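Local coordinates for putative metalloprotease II (Bacteroides fragilis, PDB 4ON1), which probably acts as an extracellular zinc-dependent metalloendopeptidase, at residues A[26-31]-A[106-110]; A[109-114]-A[215-219]; A[223-227]-A[328-333]; A[286-292]-A[320-325]. All coordinates share one frame. Numbering follows the deposited sequence.

Contact 1 of 4, residues A[26-31]-A[106-110]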
# COMPACT_ATOMS: atom_id res chain seq x y z
N MET A 26 -13.12 -14.30 13.60
CA MET A 26 -13.04 -12.91 14.02
C MET A 26 -13.82 -11.99 13.07
O MET A 26 -13.88 -12.23 11.86
CB MET A 26 -11.59 -12.45 14.09
CG MET A 26 -10.95 -12.26 12.73
SD MET A 26 -9.27 -11.64 12.83
CE MET A 26 -8.88 -11.60 11.08
N ASP A 27 -14.44 -10.96 13.63
CA ASP A 27 -14.95 -9.87 12.80
C ASP A 27 -14.26 -8.57 13.24
O ASP A 27 -13.31 -8.62 14.02
CB ASP A 27 -16.47 -9.78 12.88
CG ASP A 27 -16.99 -9.56 14.29
OD1 ASP A 27 -16.19 -9.23 15.19
OD2 ASP A 27 -18.21 -9.71 14.49
N TYR A 28 -14.74 -7.44 12.73
CA TYR A 28 -14.07 -6.16 12.99
C TYR A 28 -13.85 -5.89 14.48
O TYR A 28 -12.75 -5.51 14.88
CB TYR A 28 -14.85 -4.98 12.38
CG TYR A 28 -14.22 -3.64 12.71
CD1 TYR A 28 -13.13 -3.17 11.98
CD2 TYR A 28 -14.68 -2.87 13.76
CE1 TYR A 28 -12.53 -1.96 12.28
CE2 TYR A 28 -14.09 -1.65 14.08
CZ TYR A 28 -13.02 -1.20 13.33
OH TYR A 28 -12.43 0.00 13.64
N GLU A 29 -14.87 -6.07 15.30
CA GLU A 29 -14.71 -5.74 16.71
C GLU A 29 -13.66 -6.61 17.41
O GLU A 29 -12.99 -6.14 18.32
CB GLU A 29 -16.05 -5.84 17.45
CG GLU A 29 -17.03 -4.74 17.05
CD GLU A 29 -16.50 -3.33 17.35
OE1 GLU A 29 -16.80 -2.39 16.57
OE2 GLU A 29 -15.79 -3.16 18.37
N ASP A 30 -13.51 -7.86 16.98
CA ASP A 30 -12.46 -8.71 17.53
C ASP A 30 -11.06 -8.18 17.21
O ASP A 30 -10.24 -7.98 18.11
CB ASP A 30 -12.57 -10.13 17.00
CG ASP A 30 -13.83 -10.83 17.47
OD1 ASP A 30 -14.22 -10.65 18.64
OD2 ASP A 30 -14.41 -11.57 16.66
N LEU A 31 -10.80 -7.98 15.93
CA LEU A 31 -9.47 -7.55 15.49
C LEU A 31 -9.18 -6.13 15.97
O LEU A 31 -8.10 -5.86 16.49
CB LEU A 31 -9.35 -7.63 13.97
CG LEU A 31 -8.00 -7.20 13.41
CD1 LEU A 31 -6.85 -7.83 14.19
CD2 LEU A 31 -7.90 -7.55 11.93
N TYR A 106 -6.08 -11.01 5.84
CA TYR A 106 -7.37 -11.17 6.53
C TYR A 106 -8.02 -9.80 6.62
O TYR A 106 -7.41 -8.86 7.14
CB TYR A 106 -7.20 -11.77 7.93
CG TYR A 106 -6.53 -13.12 7.96
CD1 TYR A 106 -7.28 -14.29 8.03
CD2 TYR A 106 -5.15 -13.23 7.93
CE1 TYR A 106 -6.67 -15.52 8.06
CE2 TYR A 106 -4.53 -14.47 7.96
CZ TYR A 106 -5.29 -15.61 8.02
OH TYR A 106 -4.68 -16.84 8.05
N ILE A 107 -9.24 -9.68 6.11
CA ILE A 107 -9.89 -8.38 5.96
C ILE A 107 -11.23 -8.36 6.69
O ILE A 107 -12.08 -9.24 6.48
CB ILE A 107 -10.09 -8.04 4.46
CG1 ILE A 107 -8.74 -8.05 3.73
CG2 ILE A 107 -10.83 -6.72 4.28
CD1 ILE A 107 -8.85 -8.39 2.24
N VAL A 108 -11.42 -7.38 7.57
CA VAL A 108 -12.67 -7.20 8.30
C VAL A 108 -13.15 -5.76 8.21
O VAL A 108 -12.41 -4.84 8.53
CB VAL A 108 -12.54 -7.61 9.80
CG1 VAL A 108 -12.42 -9.10 9.93
CG2 VAL A 108 -11.32 -6.95 10.45
N TYR A 109 -14.39 -5.57 7.77
CA TYR A 109 -15.03 -4.26 7.74
C TYR A 109 -16.05 -4.12 8.85
O TYR A 109 -16.75 -5.07 9.17
CB TYR A 109 -15.69 -4.02 6.38
CG TYR A 109 -14.75 -3.48 5.33
CD1 TYR A 109 -13.75 -4.28 4.79
CD2 TYR A 109 -14.87 -2.18 4.88
CE1 TYR A 109 -12.89 -3.79 3.83
CE2 TYR A 109 -14.02 -1.68 3.91
CZ TYR A 109 -13.03 -2.49 3.39
OH TYR A 109 -12.19 -1.98 2.44
N LYS A 110 -16.15 -2.93 9.44
CA LYS A 110 -17.08 -2.74 10.54
C LYS A 110 -18.53 -2.83 10.07
O LYS A 110 -19.37 -3.46 10.71
CB LYS A 110 -16.84 -1.40 11.24
CG LYS A 110 -17.80 -1.18 12.40
CD LYS A 110 -17.48 0.07 13.21
CE LYS A 110 -17.46 1.30 12.33
NZ LYS A 110 -17.21 2.54 13.12
O HOH W 1 -16.42 -7.86 10.12
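No direct hydrogen bond joins residues 26-31 to residues 106-110; the polar link is one ordered water, which accepts from Tyr28 N (3.1 Å) and donates to Tyr109 O (3.0 Å). The rest is van der Waals packing, largely of apolar side chains, with Val108 in the middle. Its CB lies 3.7 Å from Tyr28 N, its CG1 3.8 Å from Asp27 C, and its CG2 3.8 Å from Leu31 CD2, so the valine sits under the first turn of the helix. That turn is closed by a capping box: Asp27, the N-cap, receives a weak bond from Asp30 N to Asp27 OD1 (3.5 Å), while Asp27 N gives a better one to Asp30 OD2 (3.1 Å). Within the N-terminal, fragilysin-type domain this is a helix end laid on one face of the mixed sheet, where strand 102-109 pairs antiparallel with strands 92-99 and 153-159. Leu31 also reaches Ala93 and Ile95 of the former. At one end of the patch Met26, extended along its side chain, brings CE to 3.6 Å from Tyr106 CB; the Tyr106 ring leads away, and its hydroxyl bonds to Glu49. At the other end Lys110 CB makes a CH-pi contact over one face of the Tyr28 ring, 3.8 Å from its centroid, while the Tyr28 hydroxyl is bonded to Ser89 O.

Contact 2 of 4, residues A[109-114]-A[215-219]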
# COMPACT_ATOMS: atom_id res chain seq x y z
N TYR A 109 -14.39 -5.57 7.77
CA TYR A 109 -15.03 -4.26 7.74
C TYR A 109 -16.05 -4.12 8.85
O TYR A 109 -16.75 -5.07 9.17
CB TYR A 109 -15.69 -4.02 6.38
CG TYR A 109 -14.75 -3.48 5.33
CD1 TYR A 109 -13.75 -4.28 4.79
CD2 TYR A 109 -14.87 -2.18 4.88
CE1 TYR A 109 -12.89 -3.79 3.83
CE2 TYR A 109 -14.02 -1.68 3.91
CZ TYR A 109 -13.03 -2.49 3.39
OH TYR A 109 -12.19 -1.98 2.44
N LYS A 110 -16.15 -2.93 9.44
CA LYS A 110 -17.08 -2.74 10.54
C LYS A 110 -18.53 -2.83 10.07
O LYS A 110 -19.37 -3.46 10.71
CB LYS A 110 -16.84 -1.40 11.24
CG LYS A 110 -17.80 -1.18 12.40
CD LYS A 110 -17.48 0.07 13.21
CE LYS A 110 -17.46 1.30 12.33
NZ LYS A 110 -17.21 2.54 13.12
N ASP A 111 -18.81 -2.19 8.94
CA ASP A 111 -20.16 -2.16 8.41
C ASP A 111 -20.46 -3.44 7.63
O ASP A 111 -19.75 -3.77 6.68
CB ASP A 111 -20.34 -0.93 7.52
CG ASP A 111 -21.73 -0.85 6.91
OD1 ASP A 111 -22.62 -0.23 7.54
OD2 ASP A 111 -21.94 -1.41 5.82
N LYS A 112 -21.51 -4.16 8.04
CA LYS A 112 -21.84 -5.44 7.42
C LYS A 112 -22.14 -5.32 5.92
O LYS A 112 -21.71 -6.17 5.14
CB LYS A 112 -23.04 -6.08 8.11
CG LYS A 112 -23.57 -7.30 7.36
CD LYS A 112 -24.66 -8.07 8.10
CE LYS A 112 -24.98 -9.37 7.37
NZ LYS A 112 -25.79 -10.32 8.18
N GLU A 113 -22.86 -4.27 5.53
CA GLU A 113 -23.16 -4.07 4.11
C GLU A 113 -21.87 -3.87 3.33
O GLU A 113 -21.68 -4.47 2.27
CB GLU A 113 -24.10 -2.88 3.88
CG GLU A 113 -25.44 -2.96 4.57
CD GLU A 113 -26.35 -1.81 4.18
OE1 GLU A 113 -26.33 -1.41 2.99
OE2 GLU A 113 -27.10 -1.32 5.05
N ARG A 114 -21.00 -3.00 3.83
CA ARG A 114 -19.73 -2.76 3.14
C ARG A 114 -18.95 -4.07 3.07
O ARG A 114 -18.38 -4.39 2.03
CB ARG A 114 -18.91 -1.67 3.83
CG ARG A 114 -17.67 -1.22 3.02
CD ARG A 114 -18.04 -0.71 1.62
NE ARG A 114 -16.86 -0.39 0.81
CZ ARG A 114 -16.81 -0.54 -0.51
NH1 ARG A 114 -17.86 -1.01 -1.16
NH2 ARG A 114 -15.71 -0.23 -1.19
N SER A 215 -10.97 1.84 -6.26
CA SER A 215 -9.97 1.54 -5.24
C SER A 215 -10.64 1.23 -3.90
O SER A 215 -11.43 2.04 -3.41
CB SER A 215 -8.99 2.70 -5.07
OG SER A 215 -8.03 2.71 -6.11
N LEU A 216 -10.33 0.07 -3.32
CA LEU A 216 -10.92 -0.32 -2.05
C LEU A 216 -10.15 0.28 -0.88
O LEU A 216 -8.93 0.36 -0.92
CB LEU A 216 -10.96 -1.84 -1.93
CG LEU A 216 -11.62 -2.60 -3.08
CD1 LEU A 216 -11.63 -4.11 -2.81
CD2 LEU A 216 -13.03 -2.08 -3.36
N GLU A 217 -10.88 0.70 0.16
CA GLU A 217 -10.27 1.38 1.31
C GLU A 217 -9.07 0.63 1.88
O GLU A 217 -8.00 1.21 2.05
CB GLU A 217 -11.33 1.59 2.40
CG GLU A 217 -12.56 2.36 1.95
CD GLU A 217 -13.66 1.44 1.44
OE1 GLU A 217 -13.44 0.80 0.39
OE2 GLU A 217 -14.73 1.35 2.09
N HIS A 218 -9.23 -0.66 2.17
CA HIS A 218 -8.16 -1.45 2.77
C HIS A 218 -7.01 -1.70 1.79
O HIS A 218 -5.87 -1.89 2.21
CB HIS A 218 -8.69 -2.79 3.28
CG HIS A 218 -9.05 -3.74 2.18
ND1 HIS A 218 -10.25 -3.68 1.51
CD2 HIS A 218 -8.34 -4.75 1.62
CE1 HIS A 218 -10.28 -4.63 0.59
NE2 HIS A 218 -9.13 -5.29 0.63
N ASP A 219 -7.30 -1.74 0.49
CA ASP A 219 -6.23 -1.88 -0.50
C ASP A 219 -5.30 -0.67 -0.48
O ASP A 219 -4.08 -0.81 -0.56
CB ASP A 219 -6.81 -2.05 -1.91
CG ASP A 219 -7.24 -3.48 -2.20
OD1 ASP A 219 -6.66 -4.41 -1.59
OD2 ASP A 219 -8.15 -3.67 -3.04
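Tyr109 pushes its ring edge against the first turn of helix 217-230, with CE2 3.6 Å from Glu217 OE2 and OH 2.7 Å from His218 ND1, a hydrogen bond in which either could be the donor. The Tyr109 and His218 rings are nearly perpendicular, their planes at 88°. Beside this pair Arg114 forms a two-pronged salt bridge with Glu217: Arg114 NE to Glu217 OE2 and Arg114 NH2 to Glu217 OE1, both 3.0 Å, in the side-on, bidentate arrangement. The end of strand 102-109 (Tyr109) and the first turn of helix 112-126 (Arg114), both of the fragilysin-type N-terminal domain, thus meet the first turn of helix 217-230. Asp111 is the N-cap of helix 112-126 and accepts from Arg114 N at OD2 (2.7 Å), fixing the turn from which the arginine extends. Arg114 has a second acidic partner in Glu117, through NH1, and His218 NE2 bonds to Tyr122 OH. The methyl CD2 of Leu216, the N-cap residue of helix 217-230, packs against the Arg114 guanidinium, 3.9 Å from NH2.

Contact 3 of 4, residues A[223-227]-A[328-333]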
# COMPACT_ATOMS: atom_id res chain seq x y z
N GLN A 223 -1.40 -0.84 0.34
CA GLN A 223 -0.35 -0.29 -0.53
C GLN A 223 0.57 0.65 0.25
O GLN A 223 1.79 0.65 0.05
CB GLN A 223 -0.95 0.46 -1.71
CG GLN A 223 -1.75 -0.39 -2.70
CD GLN A 223 -0.87 -1.07 -3.72
OE1 GLN A 223 0.25 -0.63 -3.98
NE2 GLN A 223 -1.39 -2.13 -4.35
N ILE A 224 -0.03 1.44 1.14
CA ILE A 224 0.70 2.40 1.97
C ILE A 224 1.65 1.69 2.92
O ILE A 224 2.77 2.16 3.16
CB ILE A 224 -0.27 3.27 2.79
CG1 ILE A 224 -0.93 4.33 1.92
CG2 ILE A 224 0.45 3.93 3.95
CD1 ILE A 224 -2.09 5.03 2.62
N GLN A 225 1.19 0.57 3.47
CA GLN A 225 2.01 -0.23 4.36
C GLN A 225 3.30 -0.66 3.67
O GLN A 225 4.39 -0.58 4.24
CB GLN A 225 1.21 -1.44 4.83
CG GLN A 225 1.97 -2.39 5.72
CD GLN A 225 1.58 -2.24 7.16
OE1 GLN A 225 0.52 -2.73 7.60
NE2 GLN A 225 2.42 -1.55 7.92
N ALA A 226 3.18 -1.09 2.42
CA ALA A 226 4.35 -1.47 1.62
C ALA A 226 5.27 -0.27 1.36
O ALA A 226 6.50 -0.41 1.44
CB ALA A 226 3.91 -2.10 0.32
N VAL A 227 4.70 0.89 1.06
CA VAL A 227 5.52 2.09 0.91
C VAL A 227 6.31 2.33 2.18
O VAL A 227 7.52 2.56 2.14
CB VAL A 227 4.69 3.35 0.63
CG1 VAL A 227 5.62 4.56 0.47
CG2 VAL A 227 3.82 3.17 -0.61
N HIS A 328 -1.47 -6.59 -7.29
CA HIS A 328 -0.26 -5.78 -7.48
C HIS A 328 0.07 -4.99 -6.22
O HIS A 328 0.03 -3.76 -6.23
CB HIS A 328 -0.45 -4.84 -8.67
CG HIS A 328 -0.77 -5.55 -9.95
ND1 HIS A 328 0.20 -6.13 -10.74
CD2 HIS A 328 -1.95 -5.79 -10.56
CE1 HIS A 328 -0.37 -6.69 -11.79
NE2 HIS A 328 -1.67 -6.49 -11.71
N PRO A 329 0.41 -5.71 -5.14
CA PRO A 329 0.45 -5.12 -3.80
C PRO A 329 1.55 -4.08 -3.56
O PRO A 329 1.45 -3.36 -2.57
CB PRO A 329 0.66 -6.34 -2.90
CG PRO A 329 1.42 -7.32 -3.77
CD PRO A 329 0.83 -7.13 -5.15
N TYR A 330 2.58 -4.01 -4.40
CA TYR A 330 3.70 -3.12 -4.09
C TYR A 330 3.87 -2.03 -5.15
O TYR A 330 4.91 -1.37 -5.20
CB TYR A 330 4.99 -3.94 -3.96
CG TYR A 330 4.87 -5.09 -3.00
CD1 TYR A 330 4.17 -4.95 -1.80
CD2 TYR A 330 5.42 -6.33 -3.29
CE1 TYR A 330 4.05 -6.00 -0.92
CE2 TYR A 330 5.30 -7.39 -2.42
CZ TYR A 330 4.62 -7.22 -1.23
OH TYR A 330 4.49 -8.27 -0.36
N THR A 331 2.85 -1.86 -5.98
CA THR A 331 2.96 -0.97 -7.13
C THR A 331 3.08 0.49 -6.71
O THR A 331 3.85 1.25 -7.30
CB THR A 331 1.75 -1.12 -8.07
OG1 THR A 331 1.74 -2.45 -8.59
CG2 THR A 331 1.83 -0.13 -9.24
N LEU A 332 2.35 0.87 -5.67
CA LEU A 332 2.46 2.22 -5.16
C LEU A 332 3.89 2.47 -4.64
O LEU A 332 4.51 3.49 -4.96
CB LEU A 332 1.44 2.48 -4.05
CG LEU A 332 1.50 3.88 -3.44
CD1 LEU A 332 1.26 4.95 -4.52
CD2 LEU A 332 0.51 4.05 -2.28
N ALA A 333 4.41 1.52 -3.87
CA ALA A 333 5.75 1.66 -3.33
C ALA A 333 6.80 1.73 -4.44
O ALA A 333 7.78 2.47 -4.34
CB ALA A 333 6.07 0.51 -2.38
O HOH W 2 2.66 -0.24 -2.47
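His328 opens a type I turn that runs to Thr331, and its carbonyl is taken by the neighbouring helix: Gln223 NE2 donates to His328 O at 2.9 Å. The His328 ring heads off to Phe298 and Tyr356. At Pro329 the carbonyl O comes within 4.0 Å of Ala226 CB. Tyr330, the N-cap residue of helix 331-340, lays CD1 3.6 Å from Ala226 CB and also rests on Leu351 and Pro362. Thr331 then starts the helix, its side chain about 7 Å from that of the zinc ligand Asp176. Leu332 gives its N to Gln223 OE1 (3.1 Å), and its CG packs 3.7 Å from Val227 CG2. Ala333 fits close to Val227, with CA-CA 4.3 Å, and its N donates to a water (2.8 Å) that also lies 2.8 Å from Gln223 O and 2.9 Å from Gln223 OE1. The next residue is the zinc ligand His334, in the HExxH motif of a metzincin-type zinc peptidase. One glutamine amide thus bonds a turn carbonyl and a first-turn NH, and with the water it meets polar groups that the start of a helix cannot satisfy by its own backbone pattern, binding helix 217-230 to the start of the zinc-binding helix.

Contact 4 of 4, residues A[286-292]-A[320-325]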
# COMPACT_ATOMS: atom_id res chain seq x y z
N LEU A 286 -2.55 9.25 -8.27
CA LEU A 286 -3.92 8.87 -8.59
C LEU A 286 -4.12 7.36 -8.43
O LEU A 286 -3.34 6.57 -8.97
CB LEU A 286 -4.27 9.28 -10.02
CG LEU A 286 -5.70 8.98 -10.48
CD1 LEU A 286 -6.70 9.86 -9.73
CD2 LEU A 286 -5.84 9.18 -11.99
N LEU A 287 -5.17 6.98 -7.72
CA LEU A 287 -5.41 5.57 -7.42
C LEU A 287 -6.69 5.02 -8.03
O LEU A 287 -7.77 5.61 -7.90
CB LEU A 287 -5.45 5.37 -5.89
CG LEU A 287 -4.22 5.84 -5.10
CD1 LEU A 287 -4.41 5.55 -3.61
CD2 LEU A 287 -2.99 5.14 -5.61
N ARG A 288 -6.58 3.87 -8.69
CA ARG A 288 -7.74 3.14 -9.20
C ARG A 288 -7.54 1.66 -8.92
O ARG A 288 -6.42 1.22 -8.67
CB ARG A 288 -7.92 3.37 -10.69
CG ARG A 288 -6.72 2.91 -11.51
CD ARG A 288 -7.06 2.66 -12.96
NE ARG A 288 -7.78 3.78 -13.57
CZ ARG A 288 -8.07 3.86 -14.86
NH1 ARG A 288 -7.69 2.90 -15.69
NH2 ARG A 288 -8.74 4.91 -15.33
N ASP A 289 -8.63 0.90 -8.94
CA ASP A 289 -8.48 -0.53 -8.73
C ASP A 289 -7.88 -1.20 -9.96
O ASP A 289 -7.13 -2.17 -9.84
CB ASP A 289 -9.80 -1.19 -8.38
CG ASP A 289 -9.65 -2.65 -8.08
OD1 ASP A 289 -10.10 -3.48 -8.89
OD2 ASP A 289 -9.04 -2.97 -7.04
N GLY A 290 -8.21 -0.68 -11.13
CA GLY A 290 -7.81 -1.27 -12.39
C GLY A 290 -6.41 -0.89 -12.86
O GLY A 290 -5.54 -0.57 -12.06
N THR A 291 -6.21 -0.95 -14.17
CA THR A 291 -4.91 -0.70 -14.76
C THR A 291 -5.02 0.25 -15.95
O THR A 291 -6.10 0.74 -16.26
CB THR A 291 -4.26 -2.00 -15.25
OG1 THR A 291 -5.16 -2.65 -16.16
CG2 THR A 291 -3.94 -2.92 -14.08
N TRP A 292 -3.89 0.49 -16.61
CA TRP A 292 -3.88 1.30 -17.82
C TRP A 292 -3.36 0.49 -19.00
O TRP A 292 -2.84 -0.61 -18.82
CB TRP A 292 -3.03 2.56 -17.62
CG TRP A 292 -3.63 3.50 -16.63
CD1 TRP A 292 -4.45 4.56 -16.90
CD2 TRP A 292 -3.48 3.46 -15.21
NE1 TRP A 292 -4.82 5.18 -15.74
CE2 TRP A 292 -4.24 4.53 -14.68
CE3 TRP A 292 -2.79 2.63 -14.33
CZ2 TRP A 292 -4.31 4.79 -13.31
CZ3 TRP A 292 -2.86 2.89 -12.97
CH2 TRP A 292 -3.62 3.96 -12.48
N ALA A 320 2.13 10.63 -9.92
CA ALA A 320 2.12 9.29 -10.48
C ALA A 320 0.69 8.80 -10.54
O ALA A 320 -0.22 9.42 -10.00
CB ALA A 320 2.97 8.35 -9.64
N ILE A 321 0.50 7.69 -11.23
CA ILE A 321 -0.76 6.97 -11.17
C ILE A 321 -0.43 5.55 -10.74
O ILE A 321 0.65 5.04 -11.06
CB ILE A 321 -1.49 7.00 -12.52
CG1 ILE A 321 -0.69 6.25 -13.57
CG2 ILE A 321 -1.66 8.45 -13.00
CD1 ILE A 321 -1.27 6.38 -14.98
N SER A 322 -1.33 4.91 -10.02
CA SER A 322 -1.06 3.57 -9.50
C SER A 322 -2.32 2.76 -9.31
O SER A 322 -3.33 3.28 -8.83
CB SER A 322 -0.30 3.66 -8.18
OG SER A 322 -0.02 2.36 -7.69
N THR A 323 -2.25 1.48 -9.65
CA THR A 323 -3.30 0.55 -9.27
C THR A 323 -3.24 0.32 -7.76
O THR A 323 -2.21 0.55 -7.13
CB THR A 323 -3.14 -0.80 -10.01
OG1 THR A 323 -4.32 -1.60 -9.80
CG2 THR A 323 -1.90 -1.53 -9.52
N THR A 324 -4.36 -0.10 -7.17
CA THR A 324 -4.35 -0.49 -5.76
C THR A 324 -4.69 -1.96 -5.60
O THR A 324 -4.80 -2.46 -4.48
CB THR A 324 -5.34 0.33 -4.92
OG1 THR A 324 -6.65 0.24 -5.51
CG2 THR A 324 -4.91 1.78 -4.87
N SER A 325 -4.88 -2.64 -6.73
CA SER A 325 -5.30 -4.05 -6.73
C SER A 325 -4.39 -4.93 -5.88
O SER A 325 -3.16 -4.80 -5.91
CB SER A 325 -5.33 -4.58 -8.17
OG SER A 325 -5.51 -5.99 -8.17
O HOH W 3 -8.44 -1.71 -4.87
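Ile321 and Trp292 are the pair to look at first. Ile321 takes the p rotamer at chi1 with chi2 trans, which places CD1 over one face of the indole, 3.7 Å from the centroid of its five-membered ring, a CH-pi contact. Trp292, chi1 m, folds back from the turn after the strand so that its CH2 lies 3.5 Å from Ser322 N. On the same face Leu286 CB meets Ile321 CG2 at 4.0 Å, while Leu287 points to the other face with Ser322 and brings CB 3.8 Å from Thr324 CG2. With chi1 p, Arg288 curls its guanidinium back so that NH1 donates to Thr291 O (2.7 Å), and it also forms a salt bridge with Glu210. Thr323, chi1 t, sets OG1 2.8 Å from Gly290 O, where it accepts from Ser325 N (3.3 Å) in an ST turn. A water bridges Asp289 OD2 (2.6 Å) and Thr324 OG1 (2.7 Å); Asp289 OD1 is also hydrogen-bonded to Tyr121 OH, and Thr324 OG1 to Ser215 OG. Beneath these side chains the strands pair in parallel, from Leu286 N to Ala320 O (2.9 Å) through to Thr324 N to Arg288 O (2.9 Å). Strand 284-288 lies between strands 201-209 and 319-323; helix 259-271 covers the face of Leu286 and Ile321, and helices 217-230 and 331-340 cover that of Leu287 and Ser322.

How the contacts relate
The centre of contact 3 lies about 3 Å from the centre of the chain and that of contact 1 about 19 Å, though all four bury most of their touching residues. Contacts 1 and 2 share Tyr109 and Lys110, where strand 102-109 leads into helix 112-126; the first is apolar with a water link, the second charged and polar. Contacts 2 and 3 use successive parts of helix 217-230, so this helix faces the N-terminal domain at one end and the zinc-binding helix farther along. Contact 4, the backbone-paired one, is nested in the loop closed by contact 3, and it meets contact 2 through a probable hydrogen bond between Ser215 and Thr324.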